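PDB 4Z8N: reticulocyte-binding protein 2a from Plasmodium vivax, which probably binds the surface of red blood cells during parasite invasion, through the helical erythrocyte-binding domain that forms this chain. Local coordinates for residues K35-Y40 and E152-I157; V83-E88 and G281-N286; P23-M28 and A117-Y122; V71-A76 and D109-C114. All coordinates share one frame; numbering follows the deposited sequence.

Interaction 1 (K35-Y40 and E152-I157); sequences KYYITY and EIMLEI
Tyr37 and Met154 bring the backbones closest, their CA atoms 6.9 Å apart, where the last turn of helix 26-37 comes up to helix 149-162. Ile38 is already the first residue to leave helical angles, so the contact sits at the end of the first helix and within the second. Met154 points at the other segment and makes nearly all of its segment's share of the interface. Its CG stands 3.5 Å from the centroid of the Tyr37 ring, almost exactly on the ring normal, a CH-pi contact over the face. CB rests toward the hydroxyl end of the same face, 3.5 Å from Tyr37 CE2. Bends at chi2 (-57°) and chi3 (-56°) fold the thioether back across the ring: SD lies 4.6 Å from the Tyr37 centroid, a Met-aromatic contact, and CE continues to Tyr36, 4.0 Å from its CE1. Tyr37 also meets the Tyr253 ring and touches Tyr151 and Tyr158. No hydrogen bond joins the two segments directly; dispersion and the polarisable sulfur over an aromatic face hold this buried junction, with a polar tie to helix 149-162 farther along, from Tyr36 OH to Arg161.

Interaction 2 (V83-E88 and G281-N286); sequences VLEYPE and GKLLAN
The Tyr86 ring receives both methyl groups of Leu283. CD2 lies 4.2 Å from the ring centroid and 29° off the normal, an off-centre CH-pi contact displaced toward the hydroxyl end, while CD1 approaches obliquely, 3.6 Å from Tyr86 CE2. The phenol oxygen is near both methyls, so the leucine fork spans the outer half of the ring. Phe82, one turn earlier in helix 71-85, meets the Tyr86 ring at a steep inclination. The carboxylate of Glu85 is the other flat group: its OE1 stands 4.0 Å from Leu283 CD2, but the closer touch is aliphatic, Glu85 CB to Leu283 CD2 at 3.6 Å. With chi1 at 177°, Leu283 sends CG opposite its own backbone N and reaches into the angle between Glu85 and Tyr86. The Glu85 chain runs out extended past this methyl, and OE2 forms a salt bridge with Lys280, just before the segment 281-286. OE2 also lies close to Glu210 OE2, so Lys280 probably offsets some of the crowding of negative charge. Leu283 packs on Leu207 of helix 199-237 as well. The contact thus belongs to a helical bundle: a leucine of the long helix 246-297 plugs into the turn where helix 71-85 ends, in the part of the chain that belongs to the Rh5 coiled-coil domain family.

Interaction 3 (P23-M28 and A117-Y122); sequences PFYVQM and ANMESY
Tyr25 OH donates to a water 2.6 Å away, and that water in turn donates to Ala117 O at 3.0 Å, bridging the two segments with no direct hydrogen bond between them. The water lies in the plane of the Tyr25 ring, at its hydroxyl edge. The same phenol oxygen is pressed against the first turn of helix 119-136: it is 3.4 Å from Met119 CA, and the Met119 side chain crosses the tyrosine at about a right angle. Tyr25 OH also reaches the Tyr122 ring in that ring's own plane, 3.8 Å from CD2, while CB of Asn118 covers part of one Tyr122 face. Gln66 of helix 42-69 ties this corner down, bonding Tyr122 OH, Asn118 ND2 and Ala117 O. Glu120, seen to bind calcium in a structure of this protein, is in the same turn; no calcium is bound to this chain here. Tyr25, just before helix 26-37, therefore spans from that helix to the start of helix 119-136, with Ile18 of strand 17-19 touching both Tyr25 and Met119.

Interaction 4 (V71-A76 and D109-C114); sequences VPKKAA and DAYKNC
Lys74 and Tyr111 lie side by side and point the same way, whereas Lys73 crosses Tyr111 obliquely; Lys74 follows one face out to the hydroxyl while Lys73 meets the base and an edge. Lys74 CA sits over that face of the ring, and its CB is 3.6 Å from Tyr111 CE1. The aliphatic chain then follows the ring outward until CD stands 3.6 Å from Tyr111 OH. Bends at chi3 and chi4 turn the ammonium group away, to a salt bridge with Glu78 on its own helix. Lys73 works at the base: CG is 3.6 Å from Tyr111 CA and lies at the ring edge, near its plane. A chi2 of 62° bends the chain along the neighbouring helix, where CE meets the methyl of Ala110, 3.9 Å from its CB. The helical segments run nearly antiparallel, at 157°, with their axes 9.3 Å apart at closest approach, and Lys73 and Tyr111 have the nearest CA atoms. Cys114 closes one end through its disulfide with Cys70, directly before helix 71-85, while Leu5 and Leu8 add apolar cover to Tyr111. No hydrogen bond crosses between the segments: the lysines contribute methylenes to a partly buried hydrophobic seam, and the Cys70-Cys114 disulfide nearby probably limits sliding of the two helices against each other.

Interactions 1, 2 and 3 are buried, whereas interaction 4 is only partly so and draws on lysine methylenes. Interactions 1 and 2 lie on opposite sides of the chain's centre, about 48 Å apart between centres, yet each centres on one apolar side chain: a methionine against two tyrosines, a leucine between a tyrosine and a glutamate. Interaction 3, nearest the middle, is the one with a bridging water. Helix 26-37 is used at its two ends by interactions 3 and 1, and helix 71-85 likewise by interactions 4 and 2. Interactions 3 and 4 adjoin in sequence, interaction 4 being nested within the loop that interaction 3 closes and reinforced by a disulfide.

Interaction 1 (K35-Y40 and E152-I157)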
loop_
_atom_site.group_PDB
_atom_site.type_symbol
_atom_site.label_atom_id
_atom_site.label_comp_id
_atom_site.label_asym_id
_atom_site.label_seq_id
_atom_site.Cartn_x
_atom_site.Cartn_y
_atom_site.Cartn_z
ATOM N N LYS A 35 13.094 11.496 -12.238
ATOM C CA LYS A 35 13.388 12.925 -12.209
ATOM C C LYS A 35 14.805 13.236 -11.735
ATOM O O LYS A 35 15.497 14.042 -12.353
ATOM C CB LYS A 35 12.374 13.657 -11.328
ATOM C CG LYS A 35 12.598 15.155 -11.249
ATOM C CD LYS A 35 11.498 15.837 -10.452
ATOM C CE LYS A 35 10.361 16.284 -11.351
ATOM N NZ LYS A 35 10.600 17.652 -11.899
ATOM N N TYR A 36 15.253 12.600 -10.656
ATOM C CA TYR A 36 16.612 12.861 -10.183
ATOM C C TYR A 36 17.581 11.747 -10.579
ATOM O O TYR A 36 18.780 11.826 -10.302
ATOM C CB TYR A 36 16.630 13.082 -8.666
ATOM C CG TYR A 36 16.245 11.891 -7.820
ATOM C CD1 TYR A 36 17.209 11.003 -7.358
ATOM C CD2 TYR A 36 14.925 11.672 -7.452
ATOM C CE1 TYR A 36 16.867 9.919 -6.570
ATOM C CE2 TYR A 36 14.572 10.590 -6.664
ATOM C CZ TYR A 36 15.548 9.718 -6.226
ATOM O OH TYR A 36 15.207 8.641 -5.440
ATOM N N TYR A 37 17.061 10.722 -11.245
ATOM C CA TYR A 37 17.901 9.666 -11.798
ATOM C C TYR A 37 18.804 10.226 -12.901
ATOM O O TYR A 37 20.008 9.969 -12.921
ATOM C CB TYR A 37 17.037 8.525 -12.349
ATOM C CG TYR A 37 17.771 7.214 -12.549
ATOM C CD1 TYR A 37 18.728 7.069 -13.550
ATOM C CD2 TYR A 37 17.494 6.113 -11.745
ATOM C CE1 TYR A 37 19.398 5.874 -13.734
ATOM C CE2 TYR A 37 18.154 4.910 -11.925
ATOM C CZ TYR A 37 19.105 4.797 -12.922
ATOM O OH TYR A 37 19.767 3.605 -13.106
ATOM N N ILE A 38 18.210 10.998 -13.807
ATOM C CA ILE A 38 18.907 11.492 -14.995
ATOM C C ILE A 38 19.458 12.909 -14.827
ATOM O O ILE A 38 19.649 13.629 -15.811
ATOM C CB ILE A 38 17.975 11.477 -16.220
ATOM C CG1 ILE A 38 16.739 12.342 -15.956
ATOM C CG2 ILE A 38 17.565 10.053 -16.553
ATOM C CD1 ILE A 38 15.820 12.488 -17.152
ATOM N N THR A 39 19.728 13.292 -13.583
ATOM C CA THR A 39 20.121 14.661 -13.262
ATOM C C THR A 39 21.440 15.095 -13.911
ATOM O O THR A 39 21.706 16.289 -14.043
ATOM C CB THR A 39 20.227 14.859 -11.731
ATOM O OG1 THR A 39 20.644 16.201 -11.446
ATOM C CG2 THR A 39 21.220 13.879 -11.124
ATOM N N TYR A 40 22.259 14.136 -14.327
ATOM C CA TYR A 40 23.550 14.471 -14.920
ATOM C C TYR A 40 23.548 14.369 -16.443
ATOM O O TYR A 40 24.539 14.700 -17.097
ATOM C CB TYR A 40 24.649 13.592 -14.327
ATOM C CG TYR A 40 25.413 14.290 -13.229
ATOM C CD1 TYR A 40 24.993 14.222 -11.906
ATOM C CD2 TYR A 40 26.543 15.044 -13.520
ATOM C CE1 TYR A 40 25.687 14.873 -10.902
ATOM C CE2 TYR A 40 27.241 15.695 -12.526
ATOM C CZ TYR A 40 26.812 15.607 -11.222
ATOM O OH TYR A 40 27.512 16.258 -10.237
ATOM N N GLU A 152 25.436 2.876 -12.507
ATOM C CA GLU A 152 26.150 2.265 -11.393
ATOM C C GLU A 152 25.980 3.081 -10.112
ATOM O O GLU A 152 25.859 2.518 -9.021
ATOM C CB GLU A 152 27.634 2.103 -11.725
ATOM C CG GLU A 152 28.426 1.388 -10.641
ATOM C CD GLU A 152 29.890 1.213 -10.996
ATOM O OE1 GLU A 152 30.575 2.231 -11.229
ATOM O OE2 GLU A 152 30.356 0.054 -11.040
ATOM N N ILE A 153 25.965 4.404 -10.249
ATOM C CA ILE A 153 25.761 5.291 -9.105
ATOM C C ILE A 153 24.389 5.078 -8.477
ATOM O O ILE A 153 24.274 4.867 -7.268
ATOM C CB ILE A 153 25.899 6.771 -9.504
ATOM C CG1 ILE A 153 27.343 7.082 -9.898
ATOM C CG2 ILE A 153 25.452 7.675 -8.363
ATOM C CD1 ILE A 153 28.340 6.816 -8.797
ATOM N N MET A 154 23.355 5.130 -9.308
ATOM C CA MET A 154 21.984 4.991 -8.837
ATOM C C MET A 154 21.727 3.606 -8.257
ATOM O O MET A 154 20.996 3.465 -7.277
ATOM C CB MET A 154 21.000 5.275 -9.971
ATOM C CG MET A 154 20.990 6.721 -10.441
ATOM S SD MET A 154 20.638 7.873 -9.102
ATOM C CE MET A 154 19.077 7.222 -8.504
ATOM N N LEU A 155 22.324 2.587 -8.868
ATOM C CA LEU A 155 22.174 1.220 -8.383
ATOM C C LEU A 155 22.758 1.100 -6.983
ATOM O O LEU A 155 22.180 0.452 -6.115
ATOM C CB LEU A 155 22.849 0.222 -9.332
ATOM C CG LEU A 155 22.656 -1.260 -8.989
ATOM C CD1 LEU A 155 21.178 -1.620 -8.980
ATOM C CD2 LEU A 155 23.423 -2.155 -9.951
ATOM N N GLU A 156 23.903 1.740 -6.769
ATOM C CA GLU A 156 24.552 1.738 -5.466
ATOM C C GLU A 156 23.680 2.444 -4.433
ATOM O O GLU A 156 23.597 2.021 -3.279
ATOM C CB GLU A 156 25.927 2.405 -5.546
ATOM C CG GLU A 156 26.700 2.390 -4.237
ATOM C CD GLU A 156 27.000 0.984 -3.751
ATOM O OE1 GLU A 156 27.260 0.103 -4.598
ATOM O OE2 GLU A 156 26.970 0.760 -2.523
ATOM N N ILE A 157 23.028 3.521 -4.857
ATOM C CA ILE A 157 22.102 4.240 -3.992
ATOM C C ILE A 157 20.909 3.359 -3.637
ATOM O O ILE A 157 20.515 3.282 -2.473
ATOM C CB ILE A 157 21.608 5.540 -4.650
ATOM C CG1 ILE A 157 22.784 6.495 -4.869
ATOM C CG2 ILE A 157 20.537 6.196 -3.794
ATOM C CD1 ILE A 157 22.402 7.808 -5.508
#

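Interaction 2 (V83-E88 and G281-N286)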
loop_
_atom_site.group_PDB
_atom_site.type_symbol
_atom_site.label_atom_id
_atom_site.label_comp_id
_atom_site.label_asym_id
_atom_site.label_seq_id
_atom_site.Cartn_x
_atom_site.Cartn_y
_atom_site.Cartn_z
ATOM N N VAL A 83 -18.395 2.597 15.951
ATOM C CA VAL A 83 -19.549 1.980 16.604
ATOM C C VAL A 83 -19.363 0.469 16.736
ATOM O O VAL A 83 -19.669 -0.119 17.775
ATOM C CB VAL A 83 -20.862 2.257 15.836
ATOM C CG1 VAL A 83 -22.041 1.609 16.549
ATOM C CG2 VAL A 83 -21.091 3.752 15.685
ATOM N N LEU A 84 -18.850 -0.151 15.679
ATOM C CA LEU A 84 -18.682 -1.600 15.641
ATOM C C LEU A 84 -17.545 -2.085 16.539
ATOM O O LEU A 84 -17.526 -3.247 16.951
ATOM C CB LEU A 84 -18.437 -2.063 14.203
ATOM C CG LEU A 84 -19.579 -1.839 13.211
ATOM C CD1 LEU A 84 -19.117 -2.145 11.796
ATOM C CD2 LEU A 84 -20.787 -2.693 13.576
ATOM N N GLU A 85 -16.599 -1.200 16.839
ATOM C CA GLU A 85 -15.455 -1.558 17.676
ATOM C C GLU A 85 -15.738 -1.313 19.149
ATOM O O GLU A 85 -15.153 -1.957 20.021
ATOM C CB GLU A 85 -14.210 -0.777 17.254
ATOM C CG GLU A 85 -13.596 -1.248 15.949
ATOM C CD GLU A 85 -12.315 -0.510 15.613
ATOM O OE1 GLU A 85 -12.039 0.526 16.253
ATOM O OE2 GLU A 85 -11.582 -0.974 14.716
ATOM N N TYR A 86 -16.637 -0.375 19.420
ATOM C CA TYR A 86 -17.003 -0.048 20.791
ATOM C C TYR A 86 -18.518 -0.046 20.982
ATOM O O TYR A 86 -19.101 0.993 21.287
ATOM C CB TYR A 86 -16.417 1.312 21.182
ATOM C CG TYR A 86 -14.905 1.363 21.110
ATOM C CD1 TYR A 86 -14.256 1.697 19.929
ATOM C CD2 TYR A 86 -14.128 1.069 22.224
ATOM C CE1 TYR A 86 -12.874 1.740 19.859
ATOM C CE2 TYR A 86 -12.747 1.112 22.164
ATOM C CZ TYR A 86 -12.126 1.447 20.980
ATOM O OH TYR A 86 -10.751 1.489 20.920
ATOM N N PRO A 87 -19.159 -1.217 20.812
ATOM C CA PRO A 87 -20.623 -1.273 20.885
ATOM C C PRO A 87 -21.165 -1.060 22.296
ATOM O O PRO A 87 -22.233 -0.467 22.453
ATOM C CB PRO A 87 -20.944 -2.690 20.394
ATOM C CG PRO A 87 -19.730 -3.485 20.729
ATOM C CD PRO A 87 -18.567 -2.545 20.560
ATOM N N GLU A 88 -20.441 -1.545 23.300
ATOM C CA GLU A 88 -20.886 -1.437 24.683
ATOM C C GLU A 88 -20.921 0.022 25.126
ATOM O O GLU A 88 -21.872 0.461 25.768
ATOM C CB GLU A 88 -19.979 -2.251 25.609
ATOM C CG GLU A 88 -19.828 -3.720 25.222
ATOM C CD GLU A 88 -18.589 -3.990 24.376
ATOM O OE1 GLU A 88 -18.062 -3.040 23.759
ATOM O OE2 GLU A 88 -18.136 -5.154 24.338
ATOM N N GLY A 281 -5.218 -4.743 18.047
ATOM C CA GLY A 281 -4.835 -5.819 18.945
ATOM C C GLY A 281 -5.122 -5.502 20.400
ATOM O O GLY A 281 -5.666 -6.332 21.129
ATOM N N LYS A 282 -4.764 -4.294 20.823
ATOM C CA LYS A 282 -5.047 -3.849 22.184
ATOM C C LYS A 282 -6.544 -3.918 22.479
ATOM O O LYS A 282 -6.955 -4.375 23.546
ATOM C CB LYS A 282 -4.535 -2.425 22.408
ATOM C CG LYS A 282 -5.109 -1.760 23.649
ATOM C CD LYS A 282 -4.434 -0.430 23.947
ATOM C CE LYS A 282 -5.076 0.249 25.150
ATOM N NZ LYS A 282 -4.337 1.472 25.573
ATOM N N LEU A 283 -7.352 -3.468 21.524
ATOM C CA LEU A 283 -8.803 -3.491 21.673
ATOM C C LEU A 283 -9.327 -4.920 21.725
ATOM O O LEU A 283 -10.211 -5.236 22.523
ATOM C CB LEU A 283 -9.475 -2.728 20.531
ATOM C CG LEU A 283 -11.006 -2.730 20.519
ATOM C CD1 LEU A 283 -11.572 -2.229 21.842
ATOM C CD2 LEU A 283 -11.525 -1.888 19.367
ATOM N N LEU A 284 -8.775 -5.780 20.873
ATOM C CA LEU A 284 -9.195 -7.176 20.813
ATOM C C LEU A 284 -8.941 -7.894 22.131
ATOM O O LEU A 284 -9.780 -8.665 22.594
ATOM C CB LEU A 284 -8.475 -7.906 19.676
ATOM C CG LEU A 284 -8.855 -9.381 19.512
ATOM C CD1 LEU A 284 -10.338 -9.523 19.195
ATOM C CD2 LEU A 284 -8.010 -10.050 18.442
ATOM N N ALA A 285 -7.781 -7.640 22.732
ATOM C CA ALA A 285 -7.439 -8.255 24.011
ATOM C C ALA A 285 -8.423 -7.815 25.090
ATOM O O ALA A 285 -8.826 -8.613 25.937
ATOM C CB ALA A 285 -6.015 -7.906 24.410
ATOM N N ASN A 286 -8.808 -6.543 25.051
ATOM C CA ASN A 286 -9.803 -6.018 25.978
ATOM C C ASN A 286 -11.175 -6.641 25.738
ATOM O O ASN A 286 -11.909 -6.920 26.684
ATOM C CB ASN A 286 -9.894 -4.495 25.864
ATOM C CG ASN A 286 -8.703 -3.794 26.480
ATOM O OD1 ASN A 286 -8.139 -4.258 27.472
ATOM N ND2 ASN A 286 -8.313 -2.667 25.897
#

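Interaction 3 (P23-M28 and A117-Y122)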
loop_
_atom_site.group_PDB
_atom_site.type_symbol
_atom_site.label_atom_id
_atom_site.label_comp_id
_atom_site.label_asym_id
_atom_site.label_seq_id
_atom_site.Cartn_x
_atom_site.Cartn_y
_atom_site.Cartn_z
ATOM N N PRO A 23 1.694 8.805 -2.874
ATOM C CA PRO A 23 1.295 9.322 -4.188
ATOM C C PRO A 23 0.265 8.462 -4.929
ATOM O O PRO A 23 0.206 8.533 -6.157
ATOM C CB PRO A 23 2.615 9.330 -4.951
ATOM C CG PRO A 23 3.314 8.114 -4.432
ATOM C CD PRO A 23 2.908 7.975 -2.975
ATOM N N PHE A 24 -0.497 7.652 -4.195
ATOM C CA PHE A 24 -1.669 6.936 -4.720
ATOM C C PHE A 24 -1.366 5.834 -5.746
ATOM O O PHE A 24 -1.852 4.710 -5.607
ATOM C CB PHE A 24 -2.662 7.938 -5.321
ATOM C CG PHE A 24 -2.938 9.117 -4.429
ATOM C CD1 PHE A 24 -3.674 8.965 -3.265
ATOM C CD2 PHE A 24 -2.450 10.375 -4.748
ATOM C CE1 PHE A 24 -3.923 10.045 -2.439
ATOM C CE2 PHE A 24 -2.695 11.460 -3.926
ATOM C CZ PHE A 24 -3.432 11.295 -2.769
ATOM N N TYR A 25 -0.588 6.147 -6.776
ATOM C CA TYR A 25 -0.214 5.150 -7.783
ATOM C C TYR A 25 1.295 4.979 -7.830
ATOM O O TYR A 25 2.037 5.949 -7.680
ATOM C CB TYR A 25 -0.730 5.545 -9.169
ATOM C CG TYR A 25 -2.219 5.370 -9.364
ATOM C CD1 TYR A 25 -3.123 6.271 -8.813
ATOM C CD2 TYR A 25 -2.720 4.316 -10.118
ATOM C CE1 TYR A 25 -4.483 6.118 -8.994
ATOM C CE2 TYR A 25 -4.081 4.155 -10.307
ATOM C CZ TYR A 25 -4.957 5.060 -9.742
ATOM O OH TYR A 25 -6.311 4.905 -9.926
ATOM N N VAL A 26 1.750 3.751 -8.055
ATOM C CA VAL A 26 3.181 3.465 -8.025
ATOM C C VAL A 26 3.911 4.123 -9.201
ATOM O O VAL A 26 5.084 4.472 -9.084
ATOM C CB VAL A 26 3.453 1.938 -8.016
ATOM C CG1 VAL A 26 2.997 1.292 -9.319
ATOM C CG2 VAL A 26 4.925 1.653 -7.750
ATOM N N GLN A 27 3.212 4.309 -10.320
ATOM C CA GLN A 27 3.788 4.982 -11.486
ATOM C C GLN A 27 4.245 6.398 -11.137
ATOM O O GLN A 27 5.262 6.874 -11.643
ATOM C CB GLN A 27 2.780 5.036 -12.641
ATOM C CG GLN A 27 2.394 3.678 -13.228
ATOM C CD GLN A 27 1.101 3.128 -12.646
ATOM O OE1 GLN A 27 0.913 3.103 -11.428
ATOM N NE2 GLN A 27 0.202 2.685 -13.518
ATOM N N MET A 28 3.484 7.064 -10.274
ATOM C CA MET A 28 3.791 8.433 -9.873
ATOM C C MET A 28 5.075 8.458 -9.062
ATOM O O MET A 28 5.874 9.387 -9.167
ATOM C CB MET A 28 2.635 9.036 -9.070
ATOM C CG MET A 28 1.293 8.986 -9.793
ATOM S SD MET A 28 1.267 9.945 -11.323
ATOM C CE MET A 28 1.099 11.606 -10.687
ATOM N N ALA A 117 -12.335 5.180 -8.732
ATOM C CA ALA A 117 -12.978 5.817 -9.877
ATOM C C ALA A 117 -11.922 6.395 -10.816
ATOM O O ALA A 117 -10.886 6.888 -10.363
ATOM C CB ALA A 117 -13.940 6.901 -9.418
ATOM N N ASN A 118 -12.183 6.303 -12.119
ATOM C CA ASN A 118 -11.278 6.812 -13.153
ATOM C C ASN A 118 -9.903 6.140 -13.151
ATOM O O ASN A 118 -8.957 6.660 -13.741
ATOM C CB ASN A 118 -11.101 8.324 -13.004
ATOM C CG ASN A 118 -12.421 9.059 -12.934
ATOM O OD1 ASN A 118 -13.286 8.889 -13.795
ATOM N ND2 ASN A 118 -12.589 9.876 -11.900
ATOM N N MET A 119 -9.807 4.988 -12.490
ATOM C CA MET A 119 -8.554 4.238 -12.375
ATOM C C MET A 119 -7.935 3.975 -13.738
ATOM O O MET A 119 -6.720 4.058 -13.925
ATOM C CB MET A 119 -8.804 2.916 -11.641
ATOM C CG MET A 119 -7.928 1.752 -12.080
ATOM S SD MET A 119 -8.353 0.218 -11.227
ATOM C CE MET A 119 -10.139 0.221 -11.373
ATOM N N GLU A 120 -8.805 3.684 -14.690
ATOM C CA GLU A 120 -8.423 3.308 -16.036
ATOM C C GLU A 120 -7.908 4.489 -16.840
ATOM O O GLU A 120 -6.910 4.382 -17.559
ATOM C CB GLU A 120 -9.621 2.692 -16.733
ATOM C CG GLU A 120 -9.324 2.104 -18.063
ATOM C CD GLU A 120 -10.488 1.284 -18.564
ATOM O OE1 GLU A 120 -11.481 1.866 -19.052
ATOM O OE2 GLU A 120 -10.427 0.047 -18.420
ATOM N N SER A 121 -8.615 5.609 -16.725
ATOM C CA SER A 121 -8.214 6.849 -17.367
ATOM C C SER A 121 -6.892 7.342 -16.784
ATOM O O SER A 121 -6.027 7.829 -17.512
ATOM C CB SER A 121 -9.302 7.910 -17.202
ATOM O OG SER A 121 -10.518 7.485 -17.790
ATOM N N TYR A 122 -6.743 7.203 -15.470
ATOM C CA TYR A 122 -5.508 7.583 -14.791
ATOM C C TYR A 122 -4.320 6.748 -15.264
ATOM O O TYR A 122 -3.261 7.288 -15.581
ATOM C CB TYR A 122 -5.664 7.446 -13.275
ATOM C CG TYR A 122 -6.572 8.483 -12.659
ATOM C CD1 TYR A 122 -6.772 9.712 -13.276
ATOM C CD2 TYR A 122 -7.224 8.240 -11.457
ATOM C CE1 TYR A 122 -7.599 10.666 -12.717
ATOM C CE2 TYR A 122 -8.055 9.191 -10.889
ATOM C CZ TYR A 122 -8.237 10.402 -11.525
ATOM O OH TYR A 122 -9.060 11.355 -10.970
HETATM O O HOH W 1 -8.365 6.092 -8.864
#

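Interaction 4 (V71-A76 and D109-C114)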
loop_
_atom_site.group_PDB
_atom_site.type_symbol
_atom_site.label_atom_id
_atom_site.label_comp_id
_atom_site.label_asym_id
_atom_site.label_seq_id
_atom_site.Cartn_x
_atom_site.Cartn_y
_atom_site.Cartn_z
ATOM N N VAL A 71 -13.414 11.983 1.055
ATOM C CA VAL A 71 -13.273 12.175 2.497
ATOM C C VAL A 71 -14.596 12.066 3.278
ATOM O O VAL A 71 -14.631 11.387 4.307
ATOM C CB VAL A 71 -12.599 13.534 2.811
ATOM C CG1 VAL A 71 -12.679 13.850 4.296
ATOM C CG2 VAL A 71 -11.153 13.518 2.343
ATOM N N PRO A 72 -15.685 12.717 2.802
ATOM C CA PRO A 72 -16.945 12.530 3.535
ATOM C C PRO A 72 -17.367 11.064 3.601
ATOM O O PRO A 72 -17.928 10.623 4.606
ATOM C CB PRO A 72 -17.953 13.347 2.720
ATOM C CG PRO A 72 -17.133 14.367 2.024
ATOM C CD PRO A 72 -15.849 13.674 1.691
ATOM N N LYS A 73 -17.088 10.320 2.538
ATOM C CA LYS A 73 -17.364 8.892 2.517
ATOM C C LYS A 73 -16.470 8.149 3.511
ATOM O O LYS A 73 -16.912 7.218 4.185
ATOM C CB LYS A 73 -17.173 8.332 1.109
ATOM C CG LYS A 73 -17.527 6.868 0.989
ATOM C CD LYS A 73 -18.988 6.643 1.321
ATOM C CE LYS A 73 -19.154 5.497 2.296
ATOM N NZ LYS A 73 -18.602 5.807 3.642
ATOM N N LYS A 74 -15.212 8.571 3.601
ATOM C CA LYS A 74 -14.266 7.972 4.535
ATOM C C LYS A 74 -14.694 8.216 5.976
ATOM O O LYS A 74 -14.591 7.329 6.823
ATOM C CB LYS A 74 -12.861 8.530 4.305
ATOM C CG LYS A 74 -11.806 7.950 5.234
ATOM C CD LYS A 74 -10.435 8.529 4.941
ATOM C CE LYS A 74 -10.389 10.020 5.204
ATOM N NZ LYS A 74 -10.654 10.339 6.632
ATOM N N ALA A 75 -15.180 9.425 6.241
ATOM C CA ALA A 75 -15.628 9.807 7.575
ATOM C C ALA A 75 -16.788 8.935 8.045
ATOM O O ALA A 75 -16.765 8.408 9.157
ATOM C CB ALA A 75 -16.029 11.270 7.595
ATOM N N ALA A 76 -17.799 8.791 7.192
ATOM C CA ALA A 76 -18.955 7.958 7.502
ATOM C C ALA A 76 -18.528 6.518 7.776
ATOM O O ALA A 76 -19.028 5.876 8.701
ATOM C CB ALA A 76 -19.968 8.005 6.364
ATOM N N ASP A 109 -17.553 -0.517 0.443
ATOM C CA ASP A 109 -17.654 -0.711 -0.998
ATOM C C ASP A 109 -17.799 0.621 -1.729
ATOM O O ASP A 109 -17.245 0.805 -2.812
ATOM C CB ASP A 109 -18.831 -1.627 -1.334
ATOM C CG ASP A 109 -18.913 -1.948 -2.812
ATOM O OD1 ASP A 109 -17.863 -2.263 -3.411
ATOM O OD2 ASP A 109 -20.025 -1.880 -3.375
ATOM N N ALA A 110 -18.543 1.548 -1.135
ATOM C CA ALA A 110 -18.768 2.853 -1.750
ATOM C C ALA A 110 -17.496 3.698 -1.748
ATOM O O ALA A 110 -17.212 4.402 -2.716
ATOM C CB ALA A 110 -19.899 3.591 -1.040
ATOM N N TYR A 111 -16.735 3.624 -0.659
ATOM C CA TYR A 111 -15.479 4.362 -0.558
ATOM C C TYR A 111 -14.454 3.820 -1.547
ATOM O O TYR A 111 -13.758 4.587 -2.208
ATOM C CB TYR A 111 -14.924 4.304 0.871
ATOM C CG TYR A 111 -13.634 5.073 1.058
ATOM C CD1 TYR A 111 -13.595 6.451 0.884
ATOM C CD2 TYR A 111 -12.458 4.427 1.417
ATOM C CE1 TYR A 111 -12.423 7.163 1.052
ATOM C CE2 TYR A 111 -11.274 5.133 1.590
ATOM C CZ TYR A 111 -11.266 6.501 1.406
ATOM O OH TYR A 111 -10.102 7.217 1.576
ATOM N N LYS A 112 -14.371 2.495 -1.644
ATOM C CA LYS A 112 -13.464 1.848 -2.587
ATOM C C LYS A 112 -13.735 2.299 -4.021
ATOM O O LYS A 112 -12.804 2.561 -4.783
ATOM C CB LYS A 112 -13.583 0.325 -2.488
ATOM C CG LYS A 112 -12.737 -0.429 -3.505
ATOM C CD LYS A 112 -12.903 -1.933 -3.358
ATOM C CE LYS A 112 -12.010 -2.683 -4.334
ATOM N NZ LYS A 112 -12.166 -4.160 -4.212
ATOM N N ASN A 113 -15.011 2.395 -4.380
ATOM C CA ASN A 113 -15.393 2.808 -5.727
ATOM C C ASN A 113 -15.089 4.277 -5.989
ATOM O O ASN A 113 -14.710 4.653 -7.098
ATOM C CB ASN A 113 -16.877 2.531 -5.969
ATOM C CG ASN A 113 -17.171 1.055 -6.133
ATOM O OD1 ASN A 113 -16.310 0.282 -6.552
ATOM N ND2 ASN A 113 -18.394 0.655 -5.808
ATOM N N CYS A 114 -15.266 5.103 -4.965
ATOM C CA CYS A 114 -14.952 6.523 -5.059
ATOM C C CYS A 114 -13.449 6.709 -5.263
ATOM O O CYS A 114 -13.013 7.577 -6.018
ATOM C CB CYS A 114 -15.429 7.259 -3.804
ATOM S SG CYS A 114 -15.030 9.022 -3.742
#